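Local coordinates for methanogen homoaconitase large subunit (Methanocaldococcus jannaschii, PDB 4KP2), which forms, with its small-subunit partner, an iron-sulfur hydro-lyase that converts (R)-homocitrate reversibly through cis-homoaconitate to homoisocitrate, at residues Glu292-Val297 / Asp302-Ile307. Sequence-based numbering, arbitrary orientation.
Sequences EEQVAV and DNVKPI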
ATOM      1  N   GLU A 292     -11.052  13.109 -30.361  1.00 68.50           N
ATOM      2  CA  GLU A 292     -11.613  12.236 -29.338  1.00 68.01           C
ATOM      3  C   GLU A 292     -10.587  11.987 -28.242  1.00 66.12           C
ATOM      4  O   GLU A 292      -9.418  12.350 -28.379  1.00 64.51           O
ATOM      5  CB  GLU A 292     -12.046  10.899 -29.944  1.00 68.75           C
ATOM      6  CG  GLU A 292     -13.121  11.007 -31.011  1.00 72.08           C
ATOM      7  CD  GLU A 292     -13.637   9.648 -31.451  1.00 74.85           C
ATOM      8  OE1 GLU A 292     -13.341   9.239 -32.593  1.00 74.12           O
ATOM      9  OE2 GLU A 292     -14.339   8.991 -30.654  1.00 73.46           O
ATOM     10  N   GLU A 293     -11.028  11.366 -27.153  1.00 59.14           N
ATOM     11  CA  GLU A 293     -10.125  10.991 -26.074  1.00 62.24           C
ATOM     12  C   GLU A 293      -9.254   9.810 -26.493  1.00 58.91           C
ATOM     13  O   GLU A 293      -9.635   9.026 -27.363  1.00 55.47           O
ATOM     14  CB  GLU A 293     -10.910  10.680 -24.799  1.00 60.77           C
ATOM     15  CG  GLU A 293     -11.332  11.922 -24.030  1.00 60.00           C
ATOM     16  CD  GLU A 293     -12.654  11.745 -23.315  1.00 66.71           C
ATOM     17  OE1 GLU A 293     -13.694  11.692 -24.002  1.00 64.84           O
ATOM     18  OE2 GLU A 293     -12.653  11.659 -22.069  1.00 68.49           O
ATOM     19  N   GLN A 294      -8.086   9.684 -25.873  1.00 56.07           N
ATOM     20  CA  GLN A 294      -7.074   8.748 -26.349  1.00 54.77           C
ATOM     21  C   GLN A 294      -6.756   7.619 -25.367  1.00 61.58           C
ATOM     22  O   GLN A 294      -6.485   7.861 -24.190  1.00 61.87           O
ATOM     23  CB  GLN A 294      -5.794   9.507 -26.707  1.00 62.24           C
ATOM     24  CG  GLN A 294      -6.009  10.678 -27.658  1.00 56.63           C
ATOM     25  CD  GLN A 294      -6.512  10.247 -29.023  1.00 58.95           C
ATOM     26  OE1 GLN A 294      -5.762   9.695 -29.830  1.00 52.55           O
ATOM     27  NE2 GLN A 294      -7.787  10.500 -29.289  1.00 59.74           N
ATOM     28  N   VAL A 295      -6.793   6.386 -25.866  1.00 56.48           N
ATOM     29  CA  VAL A 295      -6.405   5.209 -25.095  1.00 57.65           C
ATOM     30  C   VAL A 295      -5.388   4.353 -25.856  1.00 64.60           C
ATOM     31  O   VAL A 295      -5.690   3.826 -26.928  1.00 64.81           O
ATOM     32  CB  VAL A 295      -7.623   4.334 -24.751  1.00 60.23           C
ATOM     33  CG1 VAL A 295      -7.176   3.027 -24.108  1.00 54.42           C
ATOM     34  CG2 VAL A 295      -8.580   5.088 -23.841  1.00 60.10           C
ATOM     35  N   ALA A 296      -4.190   4.211 -25.295  1.00 60.69           N
ATOM     36  CA  ALA A 296      -3.127   3.443 -25.940  1.00 54.25           C
ATOM     37  C   ALA A 296      -3.294   1.939 -25.736  1.00 54.53           C
ATOM     38  O   ALA A 296      -3.503   1.475 -24.616  1.00 52.54           O
ATOM     39  CB  ALA A 296      -1.764   3.898 -25.441  1.00 53.29           C
ATOM     40  N   VAL A 297      -3.187   1.185 -26.827  1.00 57.12           N
ATOM     41  CA  VAL A 297      -3.369  -0.262 -26.789  1.00 57.71           C
ATOM     42  C   VAL A 297      -2.023  -0.992 -26.754  1.00 59.15           C
ATOM     43  O   VAL A 297      -1.004  -0.435 -27.168  1.00 57.20           O
ATOM     44  CB  VAL A 297      -4.205  -0.748 -27.997  1.00 56.53           C
ATOM     45  CG1 VAL A 297      -5.507   0.034 -28.085  1.00 55.58           C
ATOM     46  CG2 VAL A 297      -3.412  -0.622 -29.289  1.00 55.48           C
ATOM     47  N   ASP A 302       3.037   3.979 -28.536  1.00 59.15           N
ATOM     48  CA  ASP A 302       2.736   4.611 -29.818  1.00 60.29           C
ATOM     49  C   ASP A 302       1.557   3.953 -30.543  1.00 65.38           C
ATOM     50  O   ASP A 302       1.510   3.923 -31.773  1.00 67.99           O
ATOM     51  CB  ASP A 302       3.975   4.680 -30.719  1.00 62.57           C
ATOM     52  CG  ASP A 302       4.355   3.336 -31.301  1.00 73.75           C
ATOM     53  OD1 ASP A 302       4.139   2.308 -30.627  1.00 68.93           O
ATOM     54  OD2 ASP A 302       4.868   3.308 -32.442  1.00 77.40           O
ATOM     55  N   ASN A 303       0.597   3.447 -29.773  1.00 61.78           N
ATOM     56  CA  ASN A 303      -0.578   2.795 -30.342  1.00 60.44           C
ATOM     57  C   ASN A 303      -1.901   3.197 -29.694  1.00 60.21           C
ATOM     58  O   ASN A 303      -2.471   2.428 -28.924  1.00 61.93           O
ATOM     59  CB  ASN A 303      -0.430   1.273 -30.263  1.00 61.42           C
ATOM     60  CG  ASN A 303       0.544   0.722 -31.283  1.00 68.21           C
ATOM     61  OD1 ASN A 303       0.693   1.268 -32.376  1.00 78.33           O
ATOM     62  ND2 ASN A 303       1.210  -0.373 -30.934  1.00 62.27           N
ATOM     63  N   VAL A 304      -2.398   4.391 -30.004  1.00 53.79           N
ATOM     64  CA  VAL A 304      -3.739   4.762 -29.554  1.00 63.74           C
ATOM     65  C   VAL A 304      -4.745   4.921 -30.690  1.00 66.48           C
ATOM     66  O   VAL A 304      -4.546   5.702 -31.621  1.00 66.17           O
ATOM     67  CB  VAL A 304      -3.764   6.038 -28.679  1.00 70.38           C
ATOM     68  CG1 VAL A 304      -2.981   7.139 -29.310  1.00 62.49           C
ATOM     69  CG2 VAL A 304      -5.180   6.508 -28.508  1.00 67.48           C
ATOM     70  N   LYS A 305      -5.823   4.152 -30.604  1.00 65.99           N
ATOM     71  CA  LYS A 305      -6.997   4.383 -31.426  1.00 62.59           C
ATOM     72  C   LYS A 305      -7.921   5.248 -30.584  1.00 58.57           C
ATOM     73  O   LYS A 305      -7.891   5.161 -29.356  1.00 65.89           O
ATOM     74  CB  LYS A 305      -7.692   3.062 -31.747  1.00 67.24           C
ATOM     75  CG  LYS A 305      -6.885   1.821 -31.402  1.00 53.28           C
ATOM     76  CD  LYS A 305      -6.092   1.324 -32.596  1.00 52.68           C
ATOM     77  CE  LYS A 305      -5.437  -0.012 -32.292  1.00 57.18           C
ATOM     78  NZ  LYS A 305      -6.437  -1.018 -31.834  1.00 38.45           N
ATOM     79  N   PRO A 306      -8.745   6.088 -31.230  1.00 58.43           N
ATOM     80  CA  PRO A 306      -9.681   6.934 -30.477  1.00 60.80           C
ATOM     81  C   PRO A 306     -10.591   6.103 -29.575  1.00 61.56           C
ATOM     82  O   PRO A 306     -10.772   4.911 -29.823  1.00 61.39           O
ATOM     83  CB  PRO A 306     -10.492   7.630 -31.579  1.00 55.90           C
ATOM     84  CG  PRO A 306     -10.277   6.803 -32.810  1.00 55.43           C
ATOM     85  CD  PRO A 306      -8.889   6.267 -32.683  1.00 56.59           C
ATOM     86  N   ILE A 307     -11.148   6.731 -28.543  1.00 57.10           N
ATOM     87  CA  ILE A 307     -11.950   6.035 -27.535  1.00 58.36           C
ATOM     88  C   ILE A 307     -13.096   5.216 -28.139  1.00 59.14           C
ATOM     89  O   ILE A 307     -13.527   4.212 -27.567  1.00 64.26           O
ATOM     90  CB  ILE A 307     -12.494   7.027 -26.474  1.00 52.90           C
ATOM     91  CG1 ILE A 307     -13.190   6.284 -25.330  1.00 51.02           C
ATOM     92  CG2 ILE A 307     -13.428   8.043 -27.114  1.00 61.14           C
ATOM     93  CD1 ILE A 307     -12.295   5.310 -24.607  1.00 55.36           C
TER
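Val304 and Gln294 meet with their side chains at about a right angle: CG2 of Val304 lies 3.5 Å from OE1 of Gln294 and also faces the backbone of Val295. A bend about CB-CG of Gln294 (chi2 -64°) brings its amide back to the backbone just before its strand, where NE2 gives a hydrogen bond to Glu292 O from above the carbonyl plane (2.6 Å). The beta-branched valine sets a methyl on the amide, while the flexible methylene chain of glutamine lets its planar amide turn back. The two segments form a short, loosely bonded antiparallel hairpin, held at one end by Ile307 N to Glu293 O (3.0 Å, 136° at the hydrogen); at the other, Val297 N to Asn303 O is modelled at a doubtfully short 2.5 Å. Helix 189-200 lies against Gln294 and Val304, while Ala296 joins Leu421 of strand 418-421 through the backbone. Ile307 sends CD1 obliquely to CG2 of Val295 (3.8 Å), a purely apolar meeting of buried branched residues. Lys305 crosses Val297 at about a right angle, CE 3.7 Å from CG2, its methylenes packing on the valine while the residue remains exposed. Glu292 lays its carboxylate beside the Pro306 ring, OE1 3.4 Å from CB, and its OE2 is hydrogen-bonded to Ser308 OG.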